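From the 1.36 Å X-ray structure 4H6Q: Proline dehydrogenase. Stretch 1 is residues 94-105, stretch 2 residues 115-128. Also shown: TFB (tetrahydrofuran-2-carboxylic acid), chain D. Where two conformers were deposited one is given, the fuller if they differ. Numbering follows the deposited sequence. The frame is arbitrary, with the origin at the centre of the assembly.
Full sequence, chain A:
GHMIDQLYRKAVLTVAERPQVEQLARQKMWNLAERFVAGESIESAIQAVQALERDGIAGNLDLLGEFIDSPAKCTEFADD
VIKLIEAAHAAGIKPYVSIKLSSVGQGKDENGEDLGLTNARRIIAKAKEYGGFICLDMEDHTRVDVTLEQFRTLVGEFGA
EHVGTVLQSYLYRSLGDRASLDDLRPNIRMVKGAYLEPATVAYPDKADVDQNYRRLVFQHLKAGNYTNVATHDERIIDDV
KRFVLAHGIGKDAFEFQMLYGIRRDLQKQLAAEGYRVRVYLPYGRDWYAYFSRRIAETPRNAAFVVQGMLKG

Stretch 1 (94-105) KPYVSIKLSSVG
Stretch 2, residues 115-128: LGLTNARRIIAKAK

A strand starts at Tyr96 and includes Val97 and Ser98, and 115-128 are helical throughout. The two stretches run in opposite directions: Pro95 lies by Ala127 (CA to CA 5.9 Å) and Gly105 by Gly116 (CA to CA 4.1 Å). Together they bury 468 Å².

The backbones come closest at the glycine pair. Gly105 has phi/psi 109/10, a conformation that calls for glycine. An ideal CB there would also lie 2.7 Å from Leu115 CG, a clash. Gly116, at -59/-45, leaves a hollow in the helix surface, and Gly105 C comes within 3.3 Å of Gly116 N. A weak hydrogen bond runs from Gly116 N to Gly105 O (3.3 Å, 132°). Gly116 CA makes a CA-H...O contact with Val104 O at 3.4 Å.

Val104 (-126/17, chi1 m) has the largest covered area. Val104 O accepts a nearly linear hydrogen bond from Asn119 ND2 (2.9 Å, 177°). Asn119 has chi1 m and chi2 -37°. Asn119 OD1 is held by Arg122 NE at 3.1 Å and Arg122 NH2 at 3.0 Å, consistent with OD1 on the Arg122 side and ND2 on the Val104 side.

Residues 101-103 have helical phi/psi. Ser103 OG donates to Lys100 O (2.7 Å), and Val104 N to Leu101 O (3.1 Å).

Apolar side chains pack along the helix. Leu101 (m, t) starts sideways, but its end reaches in: Leu101 CD2 lies 3.8 Å from Ala120 CB and 4.0 Å from Gly116 O. The small Ala120 leaves room for it. Ile99 (p, t) points toward the helix, Ile99 CD1 4.1 Å from Ile123 CD1 and 4.4 Å from Ala120 CB. Ile123 (m, t) also meets Val104, Ile123 CD1 to Val104 CG1 4.3 Å. At the far end, Pro95 CB lies 4.5 Å from Ala127 CB; both are compact and buried.

Lys100 (m, t, t, p) instead binds the ligand, Lys100 NZ to TFB OXT 2.9 Å.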

# COMPACT_ATOMS: atom_id res chain seq x y z
N LYS A 94 -10.64 1.48 12.52
CA LYS A 94 -11.04 0.45 11.57
C LYS A 94 -9.75 -0.07 10.92
O LYS A 94 -9.00 0.68 10.34
CB LYS A 94 -11.99 1.03 10.52
CG LYS A 94 -12.88 0.02 9.81
CD LYS A 94 -13.86 0.75 8.81
CE LYS A 94 -15.16 0.03 8.66
NZ LYS A 94 -16.14 0.59 9.63
N PRO A 95 -9.51 -1.39 10.99
CA PRO A 95 -8.25 -1.89 10.41
C PRO A 95 -8.20 -1.69 8.90
O PRO A 95 -9.15 -2.03 8.10
CB PRO A 95 -8.25 -3.37 10.83
CG PRO A 95 -9.26 -3.51 11.90
CD PRO A 95 -10.28 -2.44 11.66
N TYR A 96 -7.19 -0.98 8.48
CA TYR A 96 -6.85 -0.86 7.06
C TYR A 96 -5.34 -1.09 7.04
O TYR A 96 -4.61 -0.27 7.59
CB TYR A 96 -7.23 0.52 6.53
CG TYR A 96 -7.11 0.68 5.04
CD1 TYR A 96 -8.25 0.97 4.29
CD2 TYR A 96 -5.87 0.55 4.37
CE1 TYR A 96 -8.18 1.20 2.89
CE2 TYR A 96 -5.80 0.71 2.96
CZ TYR A 96 -6.94 1.06 2.25
OH TYR A 96 -6.83 1.29 0.88
N VAL A 97 -4.91 -2.21 6.46
CA VAL A 97 -3.52 -2.66 6.57
C VAL A 97 -3.06 -3.09 5.17
O VAL A 97 -3.80 -3.80 4.45
CB VAL A 97 -3.38 -3.84 7.60
CG1 VAL A 97 -2.00 -4.42 7.60
CG2 VAL A 97 -3.81 -3.40 8.99
N SER A 98 -1.80 -2.74 4.85
CA SER A 98 -1.14 -3.21 3.64
C SER A 98 -0.11 -4.23 3.98
O SER A 98 0.69 -4.01 4.90
CB SER A 98 -0.51 -2.02 2.88
OG SER A 98 -1.52 -1.12 2.38
N ILE A 99 -0.14 -5.34 3.25
CA ILE A 99 0.86 -6.40 3.42
C ILE A 99 1.56 -6.65 2.10
O ILE A 99 0.99 -6.53 1.01
CB ILE A 99 0.25 -7.72 3.96
CG1 ILE A 99 -0.76 -8.35 2.98
CG2 ILE A 99 -0.41 -7.45 5.35
CD1 ILE A 99 -1.30 -9.72 3.45
N LYS A 100 2.84 -7.06 2.22
CA LYS A 100 3.61 -7.60 1.10
C LYS A 100 3.55 -9.11 1.20
O LYS A 100 3.91 -9.69 2.24
CB LYS A 100 5.09 -7.15 1.22
CG LYS A 100 5.24 -5.70 0.75
CD LYS A 100 6.64 -5.18 1.03
CE LYS A 100 6.83 -3.79 0.43
NZ LYS A 100 5.89 -2.75 0.92
N LEU A 101 3.06 -9.79 0.16
CA LEU A 101 2.91 -11.23 0.32
C LEU A 101 4.27 -11.98 0.49
O LEU A 101 4.33 -13.10 1.01
CB LEU A 101 2.07 -11.84 -0.80
CG LEU A 101 0.56 -11.46 -0.69
CD1 LEU A 101 -0.16 -11.72 -1.99
CD2 LEU A 101 -0.12 -12.17 0.48
N SER A 102 5.38 -11.36 0.04
CA SER A 102 6.69 -11.96 0.30
C SER A 102 7.07 -11.93 1.79
O SER A 102 8.00 -12.64 2.20
CB SER A 102 7.78 -11.22 -0.48
OG SER A 102 8.11 -10.00 0.17
N SER A 103 6.36 -11.17 2.62
CA SER A 103 6.60 -11.20 4.06
C SER A 103 5.88 -12.34 4.74
O SER A 103 6.23 -12.69 5.88
CB SER A 103 6.22 -9.91 4.76
OG SER A 103 4.81 -9.70 4.77
N VAL A 104 4.91 -12.97 4.05
CA VAL A 104 4.10 -13.99 4.71
C VAL A 104 4.10 -15.33 3.97
O VAL A 104 3.27 -16.20 4.23
CB VAL A 104 2.67 -13.48 5.00
CG1 VAL A 104 2.74 -12.37 6.03
CG2 VAL A 104 1.93 -13.03 3.73
N GLY A 105 5.07 -15.50 3.06
CA GLY A 105 5.34 -16.81 2.51
C GLY A 105 4.96 -17.10 1.08
O GLY A 105 5.02 -18.26 0.67
N LEU A 115 1.91 -20.81 1.18
CA LEU A 115 1.91 -20.27 2.55
C LEU A 115 1.50 -18.80 2.61
O LEU A 115 0.84 -18.36 3.57
CB LEU A 115 3.33 -20.40 3.13
CG LEU A 115 3.54 -19.99 4.60
CD1 LEU A 115 2.55 -20.71 5.54
CD2 LEU A 115 4.99 -20.19 5.04
N GLY A 116 1.86 -18.00 1.60
CA GLY A 116 1.37 -16.64 1.49
C GLY A 116 -0.15 -16.58 1.42
O GLY A 116 -0.78 -15.73 2.08
N LEU A 117 -0.74 -17.45 0.61
CA LEU A 117 -2.19 -17.50 0.51
C LEU A 117 -2.83 -17.92 1.84
O LEU A 117 -3.81 -17.31 2.30
CB LEU A 117 -2.63 -18.45 -0.60
CG LEU A 117 -4.14 -18.54 -0.89
CD1 LEU A 117 -4.62 -17.23 -1.44
CD2 LEU A 117 -4.43 -19.64 -1.90
N THR A 118 -2.30 -18.95 2.50
CA THR A 118 -2.96 -19.30 3.74
C THR A 118 -2.76 -18.26 4.83
O THR A 118 -3.72 -18.00 5.57
CB THR A 118 -2.57 -20.65 4.28
OG1 THR A 118 -1.19 -20.60 4.62
CG2 THR A 118 -2.78 -21.73 3.25
N ASN A 119 -1.61 -17.58 4.89
CA ASN A 119 -1.48 -16.51 5.88
C ASN A 119 -2.33 -15.32 5.51
O ASN A 119 -2.91 -14.68 6.41
CB ASN A 119 -0.00 -16.10 6.04
CG ASN A 119 0.76 -17.08 6.94
OD1 ASN A 119 0.21 -17.59 7.93
ND2 ASN A 119 2.03 -17.36 6.60
N ALA A 120 -2.42 -14.98 4.22
CA ALA A 120 -3.28 -13.85 3.83
C ALA A 120 -4.74 -14.11 4.18
O ALA A 120 -5.46 -13.18 4.60
CB ALA A 120 -3.15 -13.55 2.33
N ARG A 121 -5.20 -15.34 4.04
CA ARG A 121 -6.56 -15.68 4.46
C ARG A 121 -6.80 -15.35 5.93
O ARG A 121 -7.85 -14.80 6.30
CB ARG A 121 -6.85 -17.16 4.22
CG ARG A 121 -7.13 -17.50 2.77
CD ARG A 121 -7.20 -19.01 2.61
NE ARG A 121 -7.64 -19.33 1.26
CZ ARG A 121 -7.25 -20.40 0.58
NH1 ARG A 121 -6.39 -21.23 1.11
NH2 ARG A 121 -7.71 -20.60 -0.65
N ARG A 122 -5.85 -15.68 6.80
CA ARG A 122 -6.00 -15.43 8.24
C ARG A 122 -6.01 -13.93 8.53
O ARG A 122 -6.81 -13.45 9.37
CB ARG A 122 -4.85 -16.09 9.03
CG ARG A 122 -4.74 -17.58 8.81
CD ARG A 122 -3.72 -18.19 9.76
NE ARG A 122 -2.37 -17.65 9.71
CZ ARG A 122 -1.77 -17.00 10.72
NH1 ARG A 122 -2.41 -16.74 11.85
NH2 ARG A 122 -0.54 -16.65 10.63
N ILE A 123 -5.13 -13.19 7.87
CA ILE A 123 -5.07 -11.75 8.04
C ILE A 123 -6.38 -11.08 7.57
O ILE A 123 -6.96 -10.23 8.28
CB ILE A 123 -3.85 -11.18 7.30
CG1 ILE A 123 -2.54 -11.68 7.98
CG2 ILE A 123 -3.90 -9.65 7.16
CD1 ILE A 123 -1.28 -11.46 7.11
N ILE A 124 -6.84 -11.44 6.37
CA ILE A 124 -8.03 -10.80 5.83
C ILE A 124 -9.27 -11.18 6.64
O ILE A 124 -10.13 -10.33 6.90
CB ILE A 124 -8.23 -11.14 4.34
CG1 ILE A 124 -7.04 -10.68 3.51
CG2 ILE A 124 -9.58 -10.53 3.82
CD1 ILE A 124 -6.97 -11.36 2.14
N ALA A 125 -9.37 -12.44 7.08
CA ALA A 125 -10.51 -12.86 7.91
C ALA A 125 -10.58 -12.00 9.17
O ALA A 125 -11.67 -11.59 9.58
CB ALA A 125 -10.38 -14.35 8.24
N LYS A 126 -9.44 -11.74 9.81
CA LYS A 126 -9.41 -10.96 11.05
C LYS A 126 -9.80 -9.50 10.76
O LYS A 126 -10.64 -8.91 11.49
CB LYS A 126 -8.05 -11.08 11.76
CG LYS A 126 -7.97 -10.38 13.10
CD LYS A 126 -9.02 -10.80 14.10
CE LYS A 126 -8.80 -12.21 14.56
NZ LYS A 126 -9.59 -12.43 15.78
N ALA A 127 -9.22 -8.89 9.73
CA ALA A 127 -9.57 -7.51 9.40
C ALA A 127 -11.07 -7.45 9.07
O ALA A 127 -11.76 -6.54 9.55
CB ALA A 127 -8.74 -6.99 8.23
N LYS A 128 -11.59 -8.41 8.30
CA LYS A 128 -13.02 -8.39 7.92
C LYS A 128 -13.94 -8.54 9.13
O LYS A 128 -15.02 -7.92 9.18
CB LYS A 128 -13.31 -9.50 6.93
CG LYS A 128 -14.78 -9.59 6.48
CD LYS A 128 -15.00 -10.54 5.34
CE LYS A 128 -16.48 -10.64 5.03
NZ LYS A 128 -16.68 -11.52 3.82
OA TFB D . 5.27 -0.20 -1.34
CA TFB D . 6.24 0.83 -1.42
C TFB D . 7.52 0.43 -0.70
OB TFB D . 8.56 1.10 -0.89
CB TFB D . 5.66 2.01 -0.76
CG TFB D . 4.65 1.45 0.13
CD TFB D . 4.26 0.12 -0.39
OXT TFB D . 7.56 -0.59 0.09